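Local coordinates for protein fucose-specific lectin (Aleuria aurantia, PDB 6GKE) that binds L-fucose with a six-bladed beta-propeller, preferring the alpha-1,6-linked core fucose of glycoproteins, at residues Pro62-Ala71 with Ser113-Glu124. The protein carries 1 engineered substitution. Numbering follows the deposited sequence.
Sequences PLAAVTWKSA and SKLAALQWGGSE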
loop_
_atom_site.group_PDB
_atom_site.type_symbol
_atom_site.label_atom_id
_atom_site.label_comp_id
_atom_site.label_asym_id
_atom_site.label_seq_id
_atom_site.Cartn_x
_atom_site.Cartn_y
_atom_site.Cartn_z
ATOM N N PRO A 62 -1.137 10.481 11.382
ATOM C CA PRO A 62 0.239 10.644 11.831
ATOM C C PRO A 62 0.407 9.984 13.208
ATOM O O PRO A 62 -0.581 9.736 13.915
ATOM C CB PRO A 62 0.407 12.165 11.870
ATOM C CG PRO A 62 -0.978 12.659 12.215
ATOM C CD PRO A 62 -1.904 11.740 11.447
ATOM N N LEU A 63 1.660 9.691 13.566
ATOM C CA LEU A 63 2.004 9.046 14.834
ATOM C C LEU A 63 3.273 9.688 15.396
ATOM O O LEU A 63 4.165 10.101 14.652
ATOM C CB LEU A 63 2.272 7.551 14.650
ATOM C CG LEU A 63 1.094 6.687 14.207
ATOM C CD1 LEU A 63 1.569 5.271 13.911
ATOM C CD2 LEU A 63 -0.019 6.667 15.247
ATOM N N ALA A 64 3.364 9.696 16.727
ATOM C CA ALA A 64 4.589 10.024 17.442
ATOM C C ALA A 64 4.535 9.301 18.786
ATOM O O ALA A 64 3.457 8.927 19.235
ATOM C CB ALA A 64 4.743 11.521 17.617
ATOM N N ALA A 65 5.683 9.112 19.430
ATOM C CA ALA A 65 5.694 8.416 20.712
ATOM C C ALA A 65 6.887 8.855 21.554
ATOM O O ALA A 65 7.951 9.172 21.012
ATOM C CB ALA A 65 5.719 6.923 20.508
ATOM N N VAL A 66 6.691 8.818 22.878
ATOM C CA VAL A 66 7.752 9.074 23.863
ATOM C C VAL A 66 7.630 8.067 25.007
ATOM O O VAL A 66 6.580 7.454 25.206
ATOM C CB VAL A 66 7.701 10.509 24.417
ATOM C CG1 VAL A 66 7.961 11.540 23.333
ATOM C CG2 VAL A 66 6.391 10.804 25.137
ATOM N N THR A 67 8.709 7.947 25.784
ATOM C CA THR A 67 8.741 7.039 26.918
ATOM C C THR A 67 9.665 7.587 28.006
ATOM O O THR A 67 10.602 8.329 27.734
ATOM C CB THR A 67 9.176 5.637 26.470
ATOM O OG1 THR A 67 9.038 4.692 27.534
ATOM C CG2 THR A 67 10.609 5.590 25.986
ATOM N N TRP A 68 9.385 7.181 29.241
ATOM C CA TRP A 68 10.252 7.425 30.388
ATOM C C TRP A 68 9.904 6.379 31.450
ATOM O O TRP A 68 8.887 5.695 31.335
ATOM C CB TRP A 68 10.116 8.859 30.930
ATOM C CG TRP A 68 8.782 9.153 31.549
ATOM C CD1 TRP A 68 8.458 9.129 32.874
ATOM C CD2 TRP A 68 7.570 9.497 30.853
ATOM N NE1 TRP A 68 7.136 9.432 33.049
ATOM C CE2 TRP A 68 6.564 9.659 31.827
ATOM C CE3 TRP A 68 7.234 9.690 29.507
ATOM C CZ2 TRP A 68 5.251 9.987 31.499
ATOM C CZ3 TRP A 68 5.937 10.022 29.181
ATOM C CH2 TRP A 68 4.959 10.163 30.167
ATOM N N LYS A 69 10.754 6.266 32.470
ATOM C CA LYS A 69 10.500 5.349 33.562
ATOM C C LYS A 69 9.936 6.135 34.750
ATOM O O LYS A 69 10.393 7.216 35.065
ATOM C CB LYS A 69 11.777 4.589 33.927
ATOM C CG LYS A 69 11.582 3.495 34.963
ATOM C CD LYS A 69 12.734 2.513 35.031
ATOM C CE LYS A 69 14.093 3.177 35.106
ATOM N NZ LYS A 69 15.176 2.195 35.361
ATOM N N SER A 70 8.908 5.572 35.384
ATOM C CA SER A 70 8.248 6.197 36.517
ATOM C C SER A 70 8.136 5.191 37.654
ATOM O O SER A 70 8.440 4.012 37.498
ATOM C CB SER A 70 6.876 6.667 36.135
ATOM O OG SER A 70 5.982 5.566 36.057
ATOM N N ALA A 71 7.629 5.663 38.787
ATOM C CA ALA A 71 7.451 4.796 39.925
ATOM C C ALA A 71 6.438 3.677 39.622
ATOM O O ALA A 71 6.487 2.633 40.276
ATOM C CB ALA A 71 7.056 5.606 41.137
ATOM N N SER A 113 -1.301 16.812 8.440
ATOM C CA SER A 113 -0.227 17.116 9.378
ATOM C C SER A 113 0.545 15.851 9.743
ATOM O O SER A 113 -0.040 14.781 9.911
ATOM C CB SER A 113 -0.764 17.724 10.639
ATOM O OG SER A 113 0.281 18.145 11.505
ATOM N N LYS A 114 1.852 16.016 9.959
ATOM C CA LYS A 114 2.630 15.011 10.664
ATOM C C LYS A 114 2.624 15.363 12.154
ATOM O O LYS A 114 2.138 16.420 12.557
ATOM C CB LYS A 114 4.030 14.903 10.058
ATOM C CG LYS A 114 4.035 14.746 8.543
ATOM C CD LYS A 114 3.137 13.629 8.025
ATOM C CE LYS A 114 3.103 13.548 6.514
ATOM N NZ LYS A 114 2.425 14.717 5.901
ATOM N N LEU A 115 3.161 14.451 12.973
ATOM C CA LEU A 115 3.307 14.682 14.403
ATOM C C LEU A 115 4.734 14.355 14.819
ATOM O O LEU A 115 5.328 13.388 14.327
ATOM C CB LEU A 115 2.359 13.794 15.216
ATOM C CG LEU A 115 0.866 14.076 15.079
ATOM C CD1 LEU A 115 0.069 13.042 15.856
ATOM C CD2 LEU A 115 0.512 15.482 15.544
ATOM N N ALA A 116 5.237 15.117 15.791
ATOM C CA ALA A 116 6.463 14.761 16.474
ATOM C C ALA A 116 6.257 15.004 17.962
ATOM O O ALA A 116 5.403 15.793 18.360
ATOM C CB ALA A 116 7.632 15.561 15.954
ATOM N N ALA A 117 7.055 14.328 18.785
ATOM C CA ALA A 117 6.979 14.532 20.209
ATOM C C ALA A 117 8.361 14.340 20.821
ATOM O O ALA A 117 9.189 13.596 20.300
ATOM C CB ALA A 117 5.971 13.603 20.850
ATOM N N LEU A 118 8.567 15.014 21.952
ATOM C CA LEU A 118 9.757 14.821 22.760
ATOM C C LEU A 118 9.359 14.823 24.236
ATOM O O LEU A 118 8.258 15.235 24.609
ATOM C CB LEU A 118 10.816 15.888 22.445
ATOM C CG LEU A 118 10.433 17.352 22.681
ATOM C CD1 LEU A 118 10.409 17.730 24.157
ATOM C CD2 LEU A 118 11.395 18.269 21.934
ATOM N N GLN A 119 10.286 14.363 25.072
ATOM C CA GLN A 119 10.086 14.335 26.500
ATOM C C GLN A 119 11.443 14.517 27.176
ATOM O O GLN A 119 12.447 14.008 26.690
ATOM C CB GLN A 119 9.435 13.015 26.919
ATOM C CG GLN A 119 9.019 12.936 28.383
ATOM C CD GLN A 119 10.103 12.660 29.400
ATOM O OE1 GLN A 119 9.991 13.090 30.548
ATOM N NE2 GLN A 119 11.138 11.920 29.016
ATOM N N TRP A 120 11.445 15.203 28.320
ATOM C CA TRP A 120 12.622 15.187 29.189
ATOM C C TRP A 120 12.182 15.256 30.648
ATOM O O TRP A 120 11.153 15.832 30.984
ATOM C CB TRP A 120 13.606 16.333 28.885
ATOM C CG TRP A 120 13.257 17.597 29.607
ATOM C CD1 TRP A 120 13.670 17.958 30.857
ATOM C CD2 TRP A 120 12.343 18.620 29.178
ATOM N NE1 TRP A 120 13.089 19.137 31.231
ATOM C CE2 TRP A 120 12.277 19.574 30.218
ATOM C CE3 TRP A 120 11.596 18.841 28.013
ATOM C CZ2 TRP A 120 11.491 20.720 30.130
ATOM C CZ3 TRP A 120 10.820 19.978 27.929
ATOM C CH2 TRP A 120 10.770 20.899 28.974
ATOM N N GLY A 121 13.032 14.694 31.504
ATOM C CA GLY A 121 12.947 14.892 32.933
ATOM C C GLY A 121 12.254 13.765 33.682
ATOM O O GLY A 121 12.525 13.560 34.864
ATOM N N GLY A 122 11.336 13.050 33.032
ATOM C CA GLY A 122 10.555 12.048 33.743
ATOM C C GLY A 122 11.430 10.926 34.268
ATOM O O GLY A 122 12.263 10.385 33.546
ATOM N N SER A 123 11.209 10.569 35.533
ATOM C CA SER A 123 11.966 9.526 36.202
ATOM C C SER A 123 11.163 9.057 37.414
ATOM O O SER A 123 10.056 9.517 37.653
ATOM C CB SER A 123 13.327 10.018 36.623
ATOM O OG SER A 123 13.196 10.850 37.761
ATOM N N GLU A 124 11.775 8.194 38.220
ATOM C CA GLU A 124 11.177 7.757 39.461
ATOM C C GLU A 124 11.298 8.827 40.555
ATOM O O GLU A 124 10.791 8.604 41.653
ATOM C CB GLU A 124 11.801 6.432 39.894
ATOM C CG GLU A 124 11.375 5.297 38.989
ATOM C CD GLU A 124 12.264 4.077 39.094
ATOM O OE1 GLU A 124 13.403 4.133 38.595
ATOM O OE2 GLU A 124 11.827 3.092 39.704
HETATM O O HOH W 1 3.653 11.506 12.156
HETATM O O HOH W 2 13.183 7.844 32.925
HETATM O O HOH W 3 7.252 8.428 39.295
#
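Strands 64-70 and 116-120 run nearly parallel, 9° apart, with their axes 5.7 Å apart at closest approach. They are the first strands of two successive blades of the six-bladed beta-propeller. Each bonds through its backbone to the next strand of its own blade, 73-81 or 129-134, and the two meet through side chains and water. The contact belongs to neighbouring repeats, and fucose sites of this lectin lie between adjacent blades.

Apolar side chains of the two segments meet along the seam. Pro62 lays its ring obliquely across Leu115, with CG 3.7 Å from Leu115 CG. The CB of Ala64 then sits over the backbone between Ala116 and Ala117. The CG1 of Val66, anti to the carbonyl carbon, meets the CB of Ala117 at 3.8 Å. Water 1 bridges the two backbones by accepting from the N atoms of Leu63 and Leu115.

Toward the other end Gln119 lies against Trp68. The Gln119 amide plane is 26° from the indole plane, and OE1 stands above one face, offset toward the rim. A bend at chi2 (-79°) turns this amide back to its own chain. There OE1 accepts from Gly122 N at 2.8 Å, in the carbonyl plane and on a lone pair. Gly122 passes close to the indole, with CA 3.7 Å from Trp68 CD1. The Trp68 side chain also touches Arg77, a fucose-binding residue. Beyond it, water 2 accepts from Lys69 N and donates to Gly122 O, while Ser123 CA makes a 3.0 Å CH...O contact with Lys69 O.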